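Local coordinates for protein CELL division inhibitor (PDB 1G3Q) that binds ADP and magnesium and probably hydrolyses ATP as a MinD-type ATPase of the cell division apparatus, at residues I5-G10 with T18-L23; A36-G39 with M43-L46. All coordinates share one frame; numbering follows the deposited sequence.

Contact 1. Residues I5-G10 with T18-L23; sequences ISIVSG and TVTANL. With ADP (adenosine-5'-diphosphate), chain C.
Buried strand-on-helix packing joins Ile7, on strand 3-8 in the middle of the sheet, to Val19 and Thr20 on the nucleotide-binding helix 16-29, close to the centre of the chain. Ile7 supplies the largest share of the interface and reaches the helix with two branches. Its CG1 lies 3.3 Å from Thr20 OG1, while CG2 touches Val19 CG1 at 4.2 Å. The first torsion (chi1 -51°), with CG2 anti to the backbone N and CG1 beside it, turns both branches toward the helix; the hydroxyl of Thr20 sits against CB, CG1 and CG2, whereas Val19 CG1 meets CG2 alone. The hydroxyl resting against Ile7 finds its polar partner within its own helix, where Thr20 OG1 is hydrogen-bonded to Lys16 O; its contact with the isoleucine is one of packing. Strand, loop and helix together form the P-loop (Walker A) unit, in which the chain passes from the strand into the loop that includes Gly10, wraps the phosphates and enters helix 16-29. Thr18, in the first turn of that helix, faces the nucleotide instead of the strand. Two of its donors converge on one alpha-phosphate oxygen, with Thr18 N 2.9 Å from ADP O2A at an N-H...O angle of 154° and Thr18 OG1 2.8 Å from the same O2A. On the sheet side, Ile7 also packs on Leu138 and Val140 of strand 136-141. Val19 is covered further by Phe226 of helix 221-235, and Thr20 reaches Asp118 at the end of strand 114-118.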
ATOM      1  N   ILE A   5      -0.895  -7.778   3.841  1.00 18.32           N
ATOM      2  CA  ILE A   5      -1.956  -7.089   3.128  1.00 17.02           C
ATOM      3  C   ILE A   5      -1.489  -6.380   1.860  1.00 17.04           C
ATOM      4  O   ILE A   5      -0.601  -5.525   1.905  1.00 15.45           O
ATOM      5  CB  ILE A   5      -2.614  -6.041   4.044  1.00 16.76           C
ATOM      6  CG1 ILE A   5      -3.029  -6.694   5.369  1.00 16.31           C
ATOM      7  CG2 ILE A   5      -3.804  -5.416   3.341  1.00 16.59           C
ATOM      8  CD1 ILE A   5      -3.621  -5.713   6.382  1.00 15.65           C
ATOM      9  N   SER A   6      -2.099  -6.730   0.733  1.00 16.86           N
ATOM     10  CA  SER A   6      -1.757  -6.100  -0.535  1.00 17.39           C
ATOM     11  C   SER A   6      -2.615  -4.852  -0.728  1.00 17.54           C
ATOM     12  O   SER A   6      -3.842  -4.910  -0.623  1.00 18.18           O
ATOM     13  CB  SER A   6      -1.990  -7.072  -1.697  1.00 17.19           C
ATOM     14  OG  SER A   6      -1.158  -8.214  -1.583  1.00 17.27           O
ATOM     15  N   ILE A   7      -1.962  -3.724  -0.994  1.00 17.53           N
ATOM     16  CA  ILE A   7      -2.649  -2.453  -1.216  1.00 17.67           C
ATOM     17  C   ILE A   7      -2.758  -2.376  -2.731  1.00 17.83           C
ATOM     18  O   ILE A   7      -1.761  -2.164  -3.415  1.00 17.13           O
ATOM     19  CB  ILE A   7      -1.813  -1.269  -0.685  1.00 17.76           C
ATOM     20  CG1 ILE A   7      -1.387  -1.543   0.761  1.00 18.69           C
ATOM     21  CG2 ILE A   7      -2.618   0.021  -0.764  1.00 17.67           C
ATOM     22  CD1 ILE A   7      -2.541  -1.814   1.715  1.00 18.45           C
ATOM     23  N   VAL A   8      -3.972  -2.532  -3.249  1.00 18.39           N
ATOM     24  CA  VAL A   8      -4.175  -2.583  -4.695  1.00 18.64           C
ATOM     25  C   VAL A   8      -5.172  -1.606  -5.297  1.00 19.08           C
ATOM     26  O   VAL A   8      -5.889  -0.903  -4.588  1.00 19.13           O
ATOM     27  CB  VAL A   8      -4.625  -4.003  -5.095  1.00 18.67           C
ATOM     28  CG1 VAL A   8      -3.698  -5.036  -4.464  1.00 18.49           C
ATOM     29  CG2 VAL A   8      -6.064  -4.242  -4.627  1.00 17.64           C
ATOM     30  N   SER A   9      -5.213  -1.588  -6.626  1.00 19.43           N
ATOM     31  CA  SER A   9      -6.127  -0.721  -7.356  1.00 20.62           C
ATOM     32  C   SER A   9      -6.252  -1.127  -8.817  1.00 21.45           C
ATOM     33  O   SER A   9      -5.406  -1.850  -9.354  1.00 21.75           O
ATOM     34  CB  SER A   9      -5.664   0.732  -7.286  1.00 20.67           C
ATOM     35  OG  SER A   9      -6.590   1.575  -7.946  1.00 21.32           O
ATOM     36  N   GLY A  10      -7.316  -0.652  -9.456  1.00 22.38           N
ATOM     37  CA  GLY A  10      -7.530  -0.948 -10.857  1.00 23.42           C
ATOM     38  C   GLY A  10      -6.768   0.049 -11.705  1.00 24.13           C
ATOM     39  O   GLY A  10      -6.446  -0.219 -12.860  1.00 24.76           O
ATOM     40  N   THR A  18       0.366   6.230  -1.038  1.00 12.07           N
ATOM     41  CA  THR A  18      -0.082   7.116   0.034  1.00 12.27           C
ATOM     42  C   THR A  18      -0.777   6.328   1.147  1.00 12.80           C
ATOM     43  O   THR A  18      -0.535   6.562   2.335  1.00 11.98           O
ATOM     44  CB  THR A  18      -1.050   8.189  -0.502  1.00 12.42           C
ATOM     45  OG1 THR A  18      -0.377   9.005  -1.471  1.00 12.97           O
ATOM     46  CG2 THR A  18      -1.551   9.075   0.629  1.00 11.92           C
ATOM     47  N   VAL A  19      -1.645   5.396   0.765  1.00 12.60           N
ATOM     48  CA  VAL A  19      -2.340   4.581   1.753  1.00 12.90           C
ATOM     49  C   VAL A  19      -1.334   3.669   2.452  1.00 12.57           C
ATOM     50  O   VAL A  19      -1.353   3.540   3.673  1.00 12.87           O
ATOM     51  CB  VAL A  19      -3.455   3.734   1.093  1.00 13.64           C
ATOM     52  CG1 VAL A  19      -4.018   2.720   2.086  1.00 13.97           C
ATOM     53  CG2 VAL A  19      -4.567   4.650   0.618  1.00 13.79           C
ATOM     54  N   THR A  20      -0.443   3.048   1.682  1.00 11.97           N
ATOM     55  CA  THR A  20       0.561   2.165   2.270  1.00 11.27           C
ATOM     56  C   THR A  20       1.381   2.903   3.330  1.00 11.09           C
ATOM     57  O   THR A  20       1.525   2.431   4.458  1.00 10.36           O
ATOM     58  CB  THR A  20       1.546   1.622   1.209  1.00 11.38           C
ATOM     59  OG1 THR A  20       0.826   0.900   0.199  1.00 10.91           O
ATOM     60  CG2 THR A  20       2.558   0.690   1.863  1.00 11.67           C
ATOM     61  N   ALA A  21       1.926   4.057   2.953  1.00 11.03           N
ATOM     62  CA  ALA A  21       2.746   4.861   3.856  1.00 11.31           C
ATOM     63  C   ALA A  21       1.998   5.358   5.096  1.00 11.30           C
ATOM     64  O   ALA A  21       2.475   5.188   6.218  1.00 10.69           O
ATOM     65  CB  ALA A  21       3.345   6.046   3.100  1.00 10.88           C
ATOM     66  N   ASN A  22       0.834   5.975   4.904  1.00 11.50           N
ATOM     67  CA  ASN A  22       0.075   6.482   6.045  1.00 12.07           C
ATOM     68  C   ASN A  22      -0.450   5.379   6.960  1.00 12.70           C
ATOM     69  O   ASN A  22      -0.404   5.512   8.184  1.00 12.41           O
ATOM     70  CB  ASN A  22      -1.085   7.368   5.580  1.00 11.51           C
ATOM     71  CG  ASN A  22      -0.624   8.755   5.154  1.00 11.85           C
ATOM     72  OD1 ASN A  22      -0.254   8.976   3.999  1.00 13.04           O
ATOM     73  ND2 ASN A  22      -0.625   9.689   6.095  1.00 10.22           N
ATOM     74  N   LEU A  23      -0.947   4.291   6.375  1.00 13.09           N
ATOM     75  CA  LEU A  23      -1.455   3.183   7.178  1.00 13.53           C
ATOM     76  C   LEU A  23      -0.308   2.570   7.985  1.00 13.52           C
ATOM     77  O   LEU A  23      -0.478   2.214   9.151  1.00 13.19           O
ATOM     78  CB  LEU A  23      -2.103   2.121   6.279  1.00 14.08           C
ATOM     79  CG  LEU A  23      -2.722   0.903   6.978  1.00 14.84           C
ATOM     80  CD1 LEU A  23      -3.748   1.360   8.016  1.00 14.98           C
ATOM     81  CD2 LEU A  23      -3.376   0.003   5.932  1.00 15.54           C
TER
HETATM   82  PB  ADP C 238      -0.443   5.597  -6.624  1.00 18.51           P
HETATM   83  O1B ADP C 238       0.056   5.698  -7.980  1.00 18.62           O
HETATM   84  O2B ADP C 238      -1.763   4.948  -6.623  1.00 17.61           O
HETATM   85  O3B ADP C 238       0.550   4.858  -5.522  1.00 17.20           O
HETATM   86  PA  ADP C 238      -0.001   7.866  -4.991  1.00 18.69           P
HETATM   87  O1A ADP C 238       1.366   8.163  -5.243  1.00 17.45           O
HETATM   88  O2A ADP C 238      -0.237   7.280  -3.698  1.00 18.14           O
HETATM   89  O3A ADP C 238      -0.659   7.027  -6.071  1.00 18.24           O
HETATM   90  O5' ADP C 238      -0.726   9.182  -5.045  1.00 17.70           O
HETATM   91  C5' ADP C 238      -0.713  10.078  -6.222  1.00 18.36           C
HETATM   92  C4' ADP C 238      -0.582  11.506  -5.831  1.00 18.67           C
HETATM   93  O4' ADP C 238      -1.823  12.024  -5.270  1.00 19.06           O
HETATM   94  C3' ADP C 238       0.443  11.783  -4.776  1.00 19.08           C
HETATM   95  O3' ADP C 238       1.233  12.913  -5.134  1.00 19.96           O
HETATM   96  C2' ADP C 238      -0.303  12.069  -3.509  1.00 18.91           C
HETATM   97  O2' ADP C 238       0.315  12.995  -2.618  1.00 18.49           O
HETATM   98  C1' ADP C 238      -1.609  12.582  -3.944  1.00 18.98           C
HETATM   99  N9  ADP C 238      -2.759  12.092  -3.134  1.00 18.66           N
HETATM  100  C8  ADP C 238      -3.216  10.802  -2.821  1.00 18.53           C
HETATM  101  N7  ADP C 238      -4.277  10.746  -2.069  1.00 18.53           N
HETATM  102  C5  ADP C 238      -4.573  12.072  -1.847  1.00 18.56           C
HETATM  103  C6  ADP C 238      -5.606  12.712  -1.104  1.00 18.87           C
HETATM  104  N6  ADP C 238      -6.515  11.978  -0.462  1.00 18.65           N
HETATM  105  N1  ADP C 238      -5.632  14.109  -1.073  1.00 18.76           N
HETATM  106  C2  ADP C 238      -4.686  14.839  -1.740  1.00 19.29           C
HETATM  107  N3  ADP C 238      -3.672  14.311  -2.467  1.00 18.62           N
HETATM  108  C4  ADP C 238      -3.664  12.922  -2.485  1.00 18.86           C

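Contact 2. Residues A36-G39 with M43-L46; sequences AVDG and MANL
Leu46 and Asp38 carry most of this contact, in which the loop after strand 34-38 folds back over the strand's C-terminal end. Their side chains run past one another in opposite directions, Asp38 CB and Leu46 CB lying 3.7 Å apart. With CG anti to the backbone N (chi1 -172°), Leu46 reaches across to the strand and lays CD2 over its backbone, 3.4 Å from Val37 C. The same methyl meets Ala36 CB at 3.8 Å, while the leucine also packs on Thr17 and Thr20 of helix 16-29.

Asp38 extends the other way, into the bend of the returning loop. Its OD2 receives a weak, bent hydrogen bond from Leu46 N (3.2 Å, N-H...O angle 132°) and lies 3.1 Å from Asn45 N. Ala44 lies against the same oxygen with its CA (3.1 Å from Asp38 OD2) and its CB. The second oxygen, OD1, is hydrogen-bonded to Asp40 N. With an alanine at Asp38 both carboxylate oxygens go, which would probably leave Asp40 N and, at the weak bond, Leu46 N without their acceptors, and the returning loop less firmly tied to the strand.

Asp40 is a known ligand of a second magnesium that is not bound here, and the Asp38 carboxylate, which holds the Asp40 backbone, would be a second-shell group of that site. Separately, the Asn45 side chain is about 4 Å from the magnesium that is bound. One carboxylate thus accepts from amides on both limbs of the turn, joining the strand end to the returning loop.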
ATOM      1  N   ALA A  36       6.718  -1.975   5.464  1.00 13.01           N
ATOM      2  CA  ALA A  36       6.114  -1.390   4.273  1.00 12.64           C
ATOM      3  C   ALA A  36       6.953  -1.886   3.099  1.00 12.91           C
ATOM      4  O   ALA A  36       8.149  -1.613   3.026  1.00 13.30           O
ATOM      5  CB  ALA A  36       6.153   0.135   4.357  1.00 12.38           C
ATOM      6  N   VAL A  37       6.323  -2.620   2.188  1.00 12.75           N
ATOM      7  CA  VAL A  37       7.024  -3.184   1.042  1.00 12.68           C
ATOM      8  C   VAL A  37       6.700  -2.462  -0.266  1.00 12.83           C
ATOM      9  O   VAL A  37       5.536  -2.284  -0.613  1.00 12.24           O
ATOM     10  CB  VAL A  37       6.670  -4.682   0.880  1.00 13.03           C
ATOM     11  CG1 VAL A  37       7.394  -5.272  -0.321  1.00 12.68           C
ATOM     12  CG2 VAL A  37       7.042  -5.448   2.153  1.00 12.16           C
ATOM     13  N   ASP A  38       7.736  -2.048  -0.988  1.00 12.62           N
ATOM     14  CA  ASP A  38       7.521  -1.375  -2.260  1.00 13.10           C
ATOM     15  C   ASP A  38       7.503  -2.409  -3.376  1.00 13.46           C
ATOM     16  O   ASP A  38       8.545  -2.745  -3.942  1.00 13.83           O
ATOM     17  CB  ASP A  38       8.621  -0.351  -2.548  1.00 12.61           C
ATOM     18  CG  ASP A  38       8.263   0.561  -3.707  1.00 13.12           C
ATOM     19  OD1 ASP A  38       7.353   0.195  -4.486  1.00 12.93           O
ATOM     20  OD2 ASP A  38       8.879   1.637  -3.845  1.00 11.89           O
ATOM     21  N   GLY A  39       6.315  -2.919  -3.684  1.00 13.90           N
ATOM     22  CA  GLY A  39       6.189  -3.906  -4.740  1.00 14.29           C
ATOM     23  C   GLY A  39       5.944  -3.282  -6.105  1.00 15.04           C
ATOM     24  O   GLY A  39       5.641  -3.990  -7.069  1.00 14.92           O
ATOM     25  N   MET A  43       8.020   1.686 -10.605  1.00 18.52           N
ATOM     26  CA  MET A  43       7.823   3.036 -10.080  1.00 19.89           C
ATOM     27  C   MET A  43       8.013   3.044  -8.566  1.00 19.34           C
ATOM     28  O   MET A  43       7.077   3.308  -7.822  1.00 18.72           O
ATOM     29  CB  MET A  43       6.409   3.530 -10.415  1.00 22.26           C
ATOM     30  CG  MET A  43       6.089   3.560 -11.903  1.00 25.82           C
ATOM     31  SD  MET A  43       7.052   4.788 -12.823  1.00 30.94           S
ATOM     32  CE  MET A  43       5.955   6.206 -12.709  1.00 29.81           C
ATOM     33  N   ALA A  44       9.228   2.752  -8.114  1.00 18.79           N
ATOM     34  CA  ALA A  44       9.513   2.715  -6.684  1.00 19.13           C
ATOM     35  C   ALA A  44       9.431   4.112  -6.079  1.00 19.30           C
ATOM     36  O   ALA A  44      10.245   4.972  -6.398  1.00 20.44           O
ATOM     37  CB  ALA A  44      10.893   2.119  -6.448  1.00 18.09           C
ATOM     38  N   ASN A  45       8.440   4.330  -5.215  1.00 19.36           N
ATOM     39  CA  ASN A  45       8.243   5.626  -4.561  1.00 19.22           C
ATOM     40  C   ASN A  45       8.098   5.497  -3.041  1.00 17.76           C
ATOM     41  O   ASN A  45       8.356   6.447  -2.310  1.00 16.99           O
ATOM     42  CB  ASN A  45       6.970   6.314  -5.080  1.00 21.90           C
ATOM     43  CG  ASN A  45       7.052   6.697  -6.543  1.00 24.49           C
ATOM     44  OD1 ASN A  45       7.924   7.465  -6.951  1.00 26.85           O
ATOM     45  ND2 ASN A  45       6.130   6.171  -7.344  1.00 26.63           N
ATOM     46  N   LEU A  46       7.678   4.324  -2.577  1.00 16.44           N
ATOM     47  CA  LEU A  46       7.434   4.099  -1.152  1.00 15.18           C
ATOM     48  C   LEU A  46       8.531   4.537  -0.183  1.00 15.09           C
ATOM     49  O   LEU A  46       8.266   5.290   0.751  1.00 14.70           O
ATOM     50  CB  LEU A  46       7.097   2.630  -0.906  1.00 13.63           C
ATOM     51  CG  LEU A  46       6.635   2.297   0.514  1.00 13.24           C
ATOM     52  CD1 LEU A  46       5.367   3.081   0.848  1.00 12.23           C
ATOM     53  CD2 LEU A  46       6.380   0.797   0.617  1.00 12.76           C
TER

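The two contacts follow in series along the chain: contact 1 closes within helix 16-29 before strand 34-38 opens contact 2. Their centres are about 10 Å apart, and strands 3-8 and 34-38 belong to the same mixed sheet, separated in it by strand 114-118. Helix 16-29 connects them physically, since Thr20 CG2 on the helix packs 3.8 Å from Leu46 CD1. Asp118, from the intervening strand, lies beside both Thr20 and Leu46. Both contacts lie at the nucleotide end of a P-loop NTPase core: contact 1 holds Thr18 on the alpha-phosphate, and contact 2 brings Asn45 close to the bound magnesium.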